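Local coordinates for protein ARF-like GTPase (Chlamydomonas reinhardtii, PDB 4M9Q) that belongs to the ARF-like family of small G proteins, built on a P-loop nucleotide-binding fold, and carries phosphoaminophosphonic acid-guanylate ester and a magnesium ion, at residues 130-133 with 134-137; 119-122 with 123-127; 174-177 with 178-181. One frame throughout, in Å; residues are numbered along the deposited sequence.

Interaction 1. Residues 130-133 with 134-137; sequences LGLA and TCRN
Cys135 turns its backbone N back onto Leu132 O at 3.1 Å, closing a type I beta turn whose two corners are Ala133 and Thr134. The bond is bent (N-H...O 141°), and the donor sits above the carbonyl plane. Cys135 CB rests 3.5 Å from the same Leu132 O and meets the leucine side chain through CD2 at 4.2 Å, while SG, anti to the backbone N (chi1 -179°), accepts the N-H of Asn137. Thr134 works on the outer side of the turn: its chi1 of 65° sets OG1 between the backbone N and the carbonyl carbon, from where it makes a weak 3.3 Å hydrogen bond to Gly131 O. Gly131, with positive phi, is the Schellman residue that ends helix 123-129, so the turn follows directly on the helix terminus. Arg136 swings NH1 back to Ala133 O at 3.2 Å, but this arginine has two conformers and the bond is doubtful. Inward, Leu132 lies on Met94 and Ile110, and Cys135 on Leu98. The firm polar link is thus the backbone turn bond; the outer side-chain bonds are weak or doubtful, and Leu132 and Cys135 face the apolar interior.

Interaction 2. Residues 119-122 with 123-127; sequences TAAP and AAEVV
Val126 N donates to Pro122 O at 3.1 Å, a straight bond (N-H...O 162°) nearly along the C=O axis; it is the first i to i+4 bond of helix 123-129 and puts Pro122 at the N-cap. Glu125, in the last position of the first turn, folds its side chain back over the two residues that lead into the helix. Its extended chain crosses the proline ring at a slant, and OE2 stands 3.5 Å from Pro122 CD. OE1 comes to 3.3 Å from Ala121 CB, and the methyl also meets Glu125 CB at 3.6 Å, so the alanine is packed against both the root and the end of the glutamate. These are van der Waals contacts, yet the carboxylate lies near the helix N-terminus, where its negative charge would probably be stabilised by the helix dipole. On the buried side the same methyl faces Val126 CG2 at 4.2 Å. Val126 chi1 (167°) sets CG1 anti to the backbone N and leaves CG2 beside it, directed back toward Ala121 and 3.7 Å from Pro122 O. Both Ala121 and Val126 rest on Phe87 of helix 87-99, and the Ala121 backbone is tied to Ala81 and to Gln115 NE2. The valine side chain is about 13 Å from the bound phosphoaminophosphonic acid-guanylate ester. The pairing of Ala121, just before the N-cap, with Val126 in the next turn is that of a hydrophobic staple at a helix N-terminus.

Interaction 3. Residues 174-177 with 178-181; sequences GRLD and PRVQ
Asp177 holds CG anti to its own N (chi1 -175°) and Gln181 sets CG anti to the carbonyl carbon (chi1 -75°), with a further bend at chi2; in this i to i+4 pair on the long C-terminal helix 157-190 the two side chains run alongside each other. Their carboxylate and amide planes are 12° apart, but both carboxylate oxygens of Asp177, OD1 and OD2, lie 4.1 Å from Gln181 CG, a loose contact and no hydrogen bond. The aspartate oxygen OD2 finds its hydrogen bond in His73 NE2, on the loop before strand 74-80. Beneath the pair, Gln181 N binds Asp177 O at 2.7 Å, and the neighbouring rung, Val180 N to Leu176 O, is 2.8 Å with the donor in the carbonyl plane. Just before these two rungs the ladder is interrupted: Pro178, with no N-H to offer Gly174 O, kinks the helix and presents ring CG to that oxygen at 3.4 Å. Arg175 reaches back to a salt bridge with Glu172. Leu176, itself buried, passes obliquely by the Arg179 chain, the leucine CD1 4.1 Å from the arginine NH2. Leu176 also packs on Lys106 and Val180 on His73. Val180 CG2 lies 3.2 Å from Leu176 O, the carbonyl that its own N uses.

How the interactions relate
The three contacts come along the chain in the order 2, 1, 3. Interactions 2 and 1 lie at the two ends of helix 123-129, which joins strands 108-113 and 139-143 of the mixed sheet: the first is on its opening turn, the second in the loop that leaves it. Their centres are 15 Å apart and they touch where Leu132 N probably hydrogen-bonds to Val127 O. They thus bracket one strand-helix-strand connection of the G domain. Interaction 3, within helix 157-190, is centred 23 Å from interaction 1 and 33 Å from interaction 2, on the other side of the chain's centre from the latter; it touches neither, its nearest atoms about 7 Å from interaction 1.

Interaction 1. Residues 130-133 with 134-137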
ATOM      1  N   LEU A 130       6.391 -11.270  -7.893  1.00 50.23           N
ATOM      2  CA  LEU A 130       5.798  -9.992  -8.322  1.00 50.60           C
ATOM      3  C   LEU A 130       6.562  -9.364  -9.472  1.00 52.21           C
ATOM      4  O   LEU A 130       6.196  -8.265  -9.945  1.00 51.79           O
ATOM      5  CB  LEU A 130       5.678  -8.998  -7.180  1.00 46.63           C
ATOM      6  CG  LEU A 130       4.633  -9.314  -6.129  1.00 47.53           C
ATOM      7  CD1 LEU A 130       4.643  -8.182  -5.120  1.00 47.93           C
ATOM      8  CD2 LEU A 130       3.257  -9.466  -6.720  1.00 42.49           C
ATOM      9  N   GLY A 131       7.580 -10.074  -9.954  1.00 54.39           N
ATOM     10  CA  GLY A 131       8.321  -9.631 -11.152  1.00 61.25           C
ATOM     11  C   GLY A 131       8.906  -8.240 -10.954  1.00 60.84           C
ATOM     12  O   GLY A 131       8.772  -7.356 -11.804  1.00 64.45           O
ATOM     13  N   LEU A 132       9.539  -8.074  -9.802  1.00 58.06           N
ATOM     14  CA  LEU A 132      10.018  -6.797  -9.350  1.00 59.19           C
ATOM     15  C   LEU A 132      11.424  -6.568  -9.852  1.00 59.36           C
ATOM     16  O   LEU A 132      11.945  -5.459  -9.778  1.00 58.68           O
ATOM     17  CB  LEU A 132       9.980  -6.706  -7.806  1.00 56.95           C
ATOM     18  CG  LEU A 132       8.621  -6.688  -7.075  1.00 52.69           C
ATOM     19  CD1 LEU A 132       8.876  -6.731  -5.575  1.00 45.29           C
ATOM     20  CD2 LEU A 132       7.757  -5.489  -7.423  1.00 51.63           C
ATOM     21  N   ALA A 133      12.051  -7.608 -10.368  1.00 61.26           N
ATOM     22  CA  ALA A 133      13.351  -7.430 -11.000  1.00 63.94           C
ATOM     23  C   ALA A 133      13.315  -6.258 -12.031  1.00 66.13           C
ATOM     24  O   ALA A 133      14.333  -5.577 -12.256  1.00 67.24           O
ATOM     25  CB  ALA A 133      13.787  -8.734 -11.650  1.00 67.84           C
ATOM     26  N   THR A 134      12.139  -6.011 -12.629  1.00 65.63           N
ATOM     27  CA  THR A 134      12.018  -5.040 -13.733  1.00 67.11           C
ATOM     28  C   THR A 134      11.311  -3.772 -13.315  1.00 63.40           C
ATOM     29  O   THR A 134      11.245  -2.817 -14.081  1.00 68.84           O
ATOM     30  CB  THR A 134      11.261  -5.622 -14.943  1.00 68.11           C
ATOM     31  OG1 THR A 134       9.916  -5.893 -14.568  1.00 68.82           O
ATOM     32  CG2 THR A 134      11.898  -6.893 -15.415  1.00 68.38           C
ATOM     33  N   CYS A 135      10.785  -3.757 -12.098  1.00 58.44           N
ATOM     34  CA  CYS A 135      10.144  -2.559 -11.544  1.00 53.86           C
ATOM     35  C   CYS A 135      11.168  -1.439 -11.362  1.00 54.96           C
ATOM     36  O   CYS A 135      12.276  -1.691 -10.873  1.00 55.80           O
ATOM     37  CB  CYS A 135       9.565  -2.933 -10.197  1.00 52.73           C
ATOM     38  SG  CYS A 135       8.683  -1.589  -9.351  1.00 53.08           S
ATOM     39  N   ARG A 136      10.827  -0.220 -11.774  0.50 54.48           N
ATOM     40  CA  ARG A 136      11.727   0.930 -11.592  0.50 53.69           C
ATOM     41  C   ARG A 136      11.118   2.003 -10.702  0.50 51.98           C
ATOM     42  O   ARG A 136      11.402   3.188 -10.856  0.50 54.68           O
ATOM     43  CB  ARG A 136      12.133   1.519 -12.924  0.50 56.99           C
ATOM     44  CG  ARG A 136      13.088   0.620 -13.706  0.50 58.99           C
ATOM     45  CD  ARG A 136      14.350   0.347 -12.906  0.50 58.17           C
ATOM     46  NE  ARG A 136      15.168  -0.692 -13.506  0.50 60.10           N
ATOM     47  CZ  ARG A 136      14.995  -1.993 -13.312  0.50 58.97           C
ATOM     48  NH1 ARG A 136      14.036  -2.435 -12.516  0.50 55.57           N
ATOM     49  NH2 ARG A 136      15.803  -2.858 -13.904  0.50 62.57           N
ATOM     50  N   ASN A 137      10.273   1.574  -9.776  1.00 46.89           N
ATOM     51  CA  ASN A 137       9.878   2.394  -8.684  1.00 43.54           C
ATOM     52  C   ASN A 137      10.630   1.828  -7.495  1.00 42.17           C
ATOM     53  O   ASN A 137      10.693   0.604  -7.296  1.00 36.69           O
ATOM     54  CB  ASN A 137       8.386   2.250  -8.411  1.00 41.12           C
ATOM     55  CG  ASN A 137       7.540   2.993  -9.409  1.00 41.70           C
ATOM     56  OD1 ASN A 137       7.470   2.594 -10.562  1.00 44.74           O
ATOM     57  ND2 ASN A 137       6.882   4.068  -8.966  1.00 37.83           N
TER

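Interaction 2. Residues 119-122 with 123-127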
ATOM      1  N   THR A 119       3.083 -22.181   4.629  1.00 46.24           N
ATOM      2  CA  THR A 119       3.484 -22.044   3.222  1.00 46.10           C
ATOM      3  C   THR A 119       4.000 -20.651   2.852  1.00 45.02           C
ATOM      4  O   THR A 119       4.260 -20.362   1.713  1.00 46.10           O
ATOM      5  CB  THR A 119       2.307 -22.372   2.305  1.00 48.11           C
ATOM      6  OG1 THR A 119       1.162 -21.616   2.754  1.00 48.02           O
ATOM      7  CG2 THR A 119       2.044 -23.927   2.298  1.00 46.91           C
ATOM      8  N   ALA A 120       4.202 -19.783   3.827  1.00 44.71           N
ATOM      9  CA  ALA A 120       4.604 -18.410   3.539  1.00 41.55           C
ATOM     10  C   ALA A 120       5.926 -18.294   2.759  1.00 42.14           C
ATOM     11  O   ALA A 120       6.942 -18.822   3.171  1.00 45.30           O
ATOM     12  CB  ALA A 120       4.712 -17.652   4.839  1.00 40.04           C
ATOM     13  N   ALA A 121       5.904 -17.599   1.628  1.00 39.96           N
ATOM     14  CA  ALA A 121       7.098 -17.392   0.818  1.00 38.26           C
ATOM     15  C   ALA A 121       7.997 -16.317   1.409  1.00 38.18           C
ATOM     16  O   ALA A 121       7.510 -15.266   1.889  1.00 35.43           O
ATOM     17  CB  ALA A 121       6.719 -16.987  -0.585  1.00 36.94           C
ATOM     18  N   PRO A 122       9.317 -16.539   1.359  1.00 39.12           N
ATOM     19  CA  PRO A 122      10.208 -15.486   1.843  1.00 41.06           C
ATOM     20  C   PRO A 122      10.280 -14.270   0.884  1.00 40.14           C
ATOM     21  O   PRO A 122       9.714 -14.284  -0.224  1.00 38.76           O
ATOM     22  CB  PRO A 122      11.543 -16.198   2.009  1.00 43.20           C
ATOM     23  CG  PRO A 122      11.462 -17.355   1.083  1.00 45.34           C
ATOM     24  CD  PRO A 122      10.033 -17.703   0.857  1.00 41.81           C
ATOM     25  N   ALA A 123      10.955 -13.220   1.323  1.00 41.65           N
ATOM     26  CA  ALA A 123      11.081 -11.980   0.519  1.00 42.93           C
ATOM     27  C   ALA A 123      11.612 -12.221  -0.888  1.00 44.91           C
ATOM     28  O   ALA A 123      11.058 -11.710  -1.857  1.00 44.36           O
ATOM     29  CB  ALA A 123      11.967 -10.952   1.229  1.00 41.68           C
ATOM     30  N   ALA A 124      12.649 -13.035  -0.992  1.00 50.43           N
ATOM     31  CA  ALA A 124      13.191 -13.412  -2.282  1.00 53.21           C
ATOM     32  C   ALA A 124      12.090 -13.933  -3.179  1.00 52.48           C
ATOM     33  O   ALA A 124      11.830 -13.305  -4.195  1.00 53.34           O
ATOM     34  CB  ALA A 124      14.309 -14.425  -2.117  1.00 55.56           C
ATOM     35  N   GLU A 125      11.420 -15.030  -2.793  1.00 54.23           N
ATOM     36  CA  GLU A 125      10.321 -15.607  -3.588  1.00 54.06           C
ATOM     37  C   GLU A 125       9.332 -14.536  -4.044  1.00 47.99           C
ATOM     38  O   GLU A 125       8.924 -14.512  -5.175  1.00 50.04           O
ATOM     39  CB  GLU A 125       9.539 -16.663  -2.795  1.00 59.69           C
ATOM     40  CG  GLU A 125      10.027 -18.092  -2.896  1.00 69.92           C
ATOM     41  CD  GLU A 125       8.945 -19.097  -2.474  1.00 77.19           C
ATOM     42  OE1 GLU A 125       7.795 -18.999  -2.992  1.00 71.71           O
ATOM     43  OE2 GLU A 125       9.261 -19.992  -1.638  1.00 83.78           O
ATOM     44  N   VAL A 126       8.922 -13.661  -3.153  1.00 43.54           N
ATOM     45  CA  VAL A 126       7.926 -12.642  -3.516  1.00 42.31           C
ATOM     46  C   VAL A 126       8.489 -11.615  -4.525  1.00 42.26           C
ATOM     47  O   VAL A 126       7.789 -11.124  -5.393  1.00 44.26           O
ATOM     48  CB  VAL A 126       7.364 -11.957  -2.250  1.00 39.25           C
ATOM     49  CG1 VAL A 126       6.583 -10.711  -2.574  1.00 36.79           C
ATOM     50  CG2 VAL A 126       6.503 -12.921  -1.468  1.00 37.02           C
ATOM     51  N   VAL A 127       9.765 -11.332  -4.458  1.00 45.65           N
ATOM     52  CA  VAL A 127      10.406 -10.529  -5.499  1.00 49.92           C
ATOM     53  C   VAL A 127      10.280 -11.138  -6.893  1.00 54.97           C
ATOM     54  O   VAL A 127       9.884 -10.436  -7.839  1.00 54.99           O
ATOM     55  CB  VAL A 127      11.907 -10.304  -5.198  1.00 51.46           C
ATOM     56  CG1 VAL A 127      12.674  -9.840  -6.447  1.00 54.90           C
ATOM     57  CG2 VAL A 127      12.055  -9.306  -4.061  1.00 47.90           C
TER

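Interaction 3. Residues 174-177 with 178-181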
ATOM      1  N   GLY A 174      10.694  17.260  -1.392  1.00 66.11           N
ATOM      2  CA  GLY A 174      10.787  18.575  -2.042  1.00 74.15           C
ATOM      3  C   GLY A 174      10.342  18.589  -3.498  1.00 77.18           C
ATOM      4  O   GLY A 174       9.773  19.574  -3.971  1.00 79.81           O
ATOM      5  N   ARG A 175      10.590  17.486  -4.197  1.00 78.74           N
ATOM      6  CA  ARG A 175      10.168  17.327  -5.585  1.00 83.67           C
ATOM      7  C   ARG A 175       8.814  16.655  -5.671  1.00 76.47           C
ATOM      8  O   ARG A 175       7.968  17.047  -6.459  1.00 80.19           O
ATOM      9  CB  ARG A 175      11.203  16.501  -6.348  1.00 94.96           C
ATOM     10  CG  ARG A 175      12.443  17.314  -6.700  1.00113.33           C
ATOM     11  CD  ARG A 175      13.593  16.466  -7.220  1.00125.72           C
ATOM     12  NE  ARG A 175      14.231  15.668  -6.166  1.00131.81           N
ATOM     13  CZ  ARG A 175      15.462  15.156  -6.235  1.00139.13           C
ATOM     14  NH1 ARG A 175      16.235  15.360  -7.307  1.00141.91           N
ATOM     15  NH2 ARG A 175      15.932  14.433  -5.217  1.00137.97           N
ATOM     16  N   LEU A 176       8.616  15.643  -4.841  1.00 67.31           N
ATOM     17  CA  LEU A 176       7.425  14.809  -4.893  1.00 62.53           C
ATOM     18  C   LEU A 176       6.118  15.521  -4.501  1.00 61.25           C
ATOM     19  O   LEU A 176       5.064  15.319  -5.131  1.00 58.65           O
ATOM     20  CB  LEU A 176       7.633  13.612  -3.968  1.00 58.27           C
ATOM     21  CG  LEU A 176       6.777  12.377  -4.187  1.00 56.44           C
ATOM     22  CD1 LEU A 176       6.646  12.041  -5.664  1.00 58.31           C
ATOM     23  CD2 LEU A 176       7.416  11.227  -3.438  1.00 55.14           C
ATOM     24  N   ASP A 177       6.172  16.330  -3.445  1.00 59.29           N
ATOM     25  CA  ASP A 177       4.941  16.863  -2.874  1.00 56.32           C
ATOM     26  C   ASP A 177       4.261  17.843  -3.822  1.00 59.04           C
ATOM     27  O   ASP A 177       3.061  17.717  -4.085  1.00 59.41           O
ATOM     28  CB  ASP A 177       5.179  17.473  -1.500  1.00 55.80           C
ATOM     29  CG  ASP A 177       3.898  17.902  -0.854  1.00 58.20           C
ATOM     30  OD1 ASP A 177       3.763  19.107  -0.498  1.00 66.15           O
ATOM     31  OD2 ASP A 177       3.017  17.031  -0.734  1.00 54.19           O
ATOM     32  N   PRO A 178       5.019  18.822  -4.353  1.00 62.63           N
ATOM     33  CA  PRO A 178       4.445  19.739  -5.355  1.00 64.51           C
ATOM     34  C   PRO A 178       3.815  19.014  -6.532  1.00 66.31           C
ATOM     35  O   PRO A 178       2.698  19.349  -6.922  1.00 69.75           O
ATOM     36  CB  PRO A 178       5.642  20.545  -5.838  1.00 66.37           C
ATOM     37  CG  PRO A 178       6.639  20.486  -4.734  1.00 66.89           C
ATOM     38  CD  PRO A 178       6.428  19.161  -4.042  1.00 65.00           C
ATOM     39  N   ARG A 179       4.506  18.002  -7.053  1.00 66.92           N
ATOM     40  CA  ARG A 179       3.955  17.161  -8.090  1.00 67.79           C
ATOM     41  C   ARG A 179       2.656  16.521  -7.603  1.00 63.39           C
ATOM     42  O   ARG A 179       1.664  16.558  -8.307  1.00 64.28           O
ATOM     43  CB  ARG A 179       4.964  16.088  -8.521  1.00 72.89           C
ATOM     44  CG  ARG A 179       4.317  14.901  -9.242  1.00 76.24           C
ATOM     45  CD  ARG A 179       5.248  14.254 -10.245  1.00 78.70           C
ATOM     46  NE  ARG A 179       5.790  12.989  -9.758  1.00 78.14           N
ATOM     47  CZ  ARG A 179       5.201  11.802  -9.882  1.00 76.49           C
ATOM     48  NH1 ARG A 179       3.997  11.656 -10.446  1.00 76.99           N
ATOM     49  NH2 ARG A 179       5.830  10.745  -9.420  1.00 79.31           N
ATOM     50  N   VAL A 180       2.644  15.949  -6.409  1.00 58.30           N
ATOM     51  CA  VAL A 180       1.414  15.325  -5.938  1.00 58.54           C
ATOM     52  C   VAL A 180       0.318  16.374  -5.855  1.00 60.38           C
ATOM     53  O   VAL A 180      -0.777  16.176  -6.373  1.00 62.23           O
ATOM     54  CB  VAL A 180       1.577  14.586  -4.589  1.00 55.20           C
ATOM     55  CG1 VAL A 180       0.214  14.148  -4.035  1.00 51.41           C
ATOM     56  CG2 VAL A 180       2.541  13.417  -4.773  1.00 51.56           C
ATOM     57  N   GLN A 181       0.619  17.495  -5.225  1.00 61.20           N
ATOM     58  CA  GLN A 181      -0.397  18.536  -5.035  1.00 63.86           C
ATOM     59  C   GLN A 181      -0.940  19.010  -6.351  1.00 64.55           C
ATOM     60  O   GLN A 181      -2.137  19.147  -6.513  1.00 64.74           O
ATOM     61  CB  GLN A 181       0.163  19.707  -4.198  1.00 65.72           C
ATOM     62  CG  GLN A 181       0.273  19.366  -2.707  1.00 65.02           C
ATOM     63  CD  GLN A 181      -1.076  18.984  -2.089  1.00 65.43           C
ATOM     64  OE1 GLN A 181      -1.429  17.809  -1.989  1.00 64.65           O
ATOM     65  NE2 GLN A 181      -1.847  19.986  -1.697  1.00 69.52           N
TER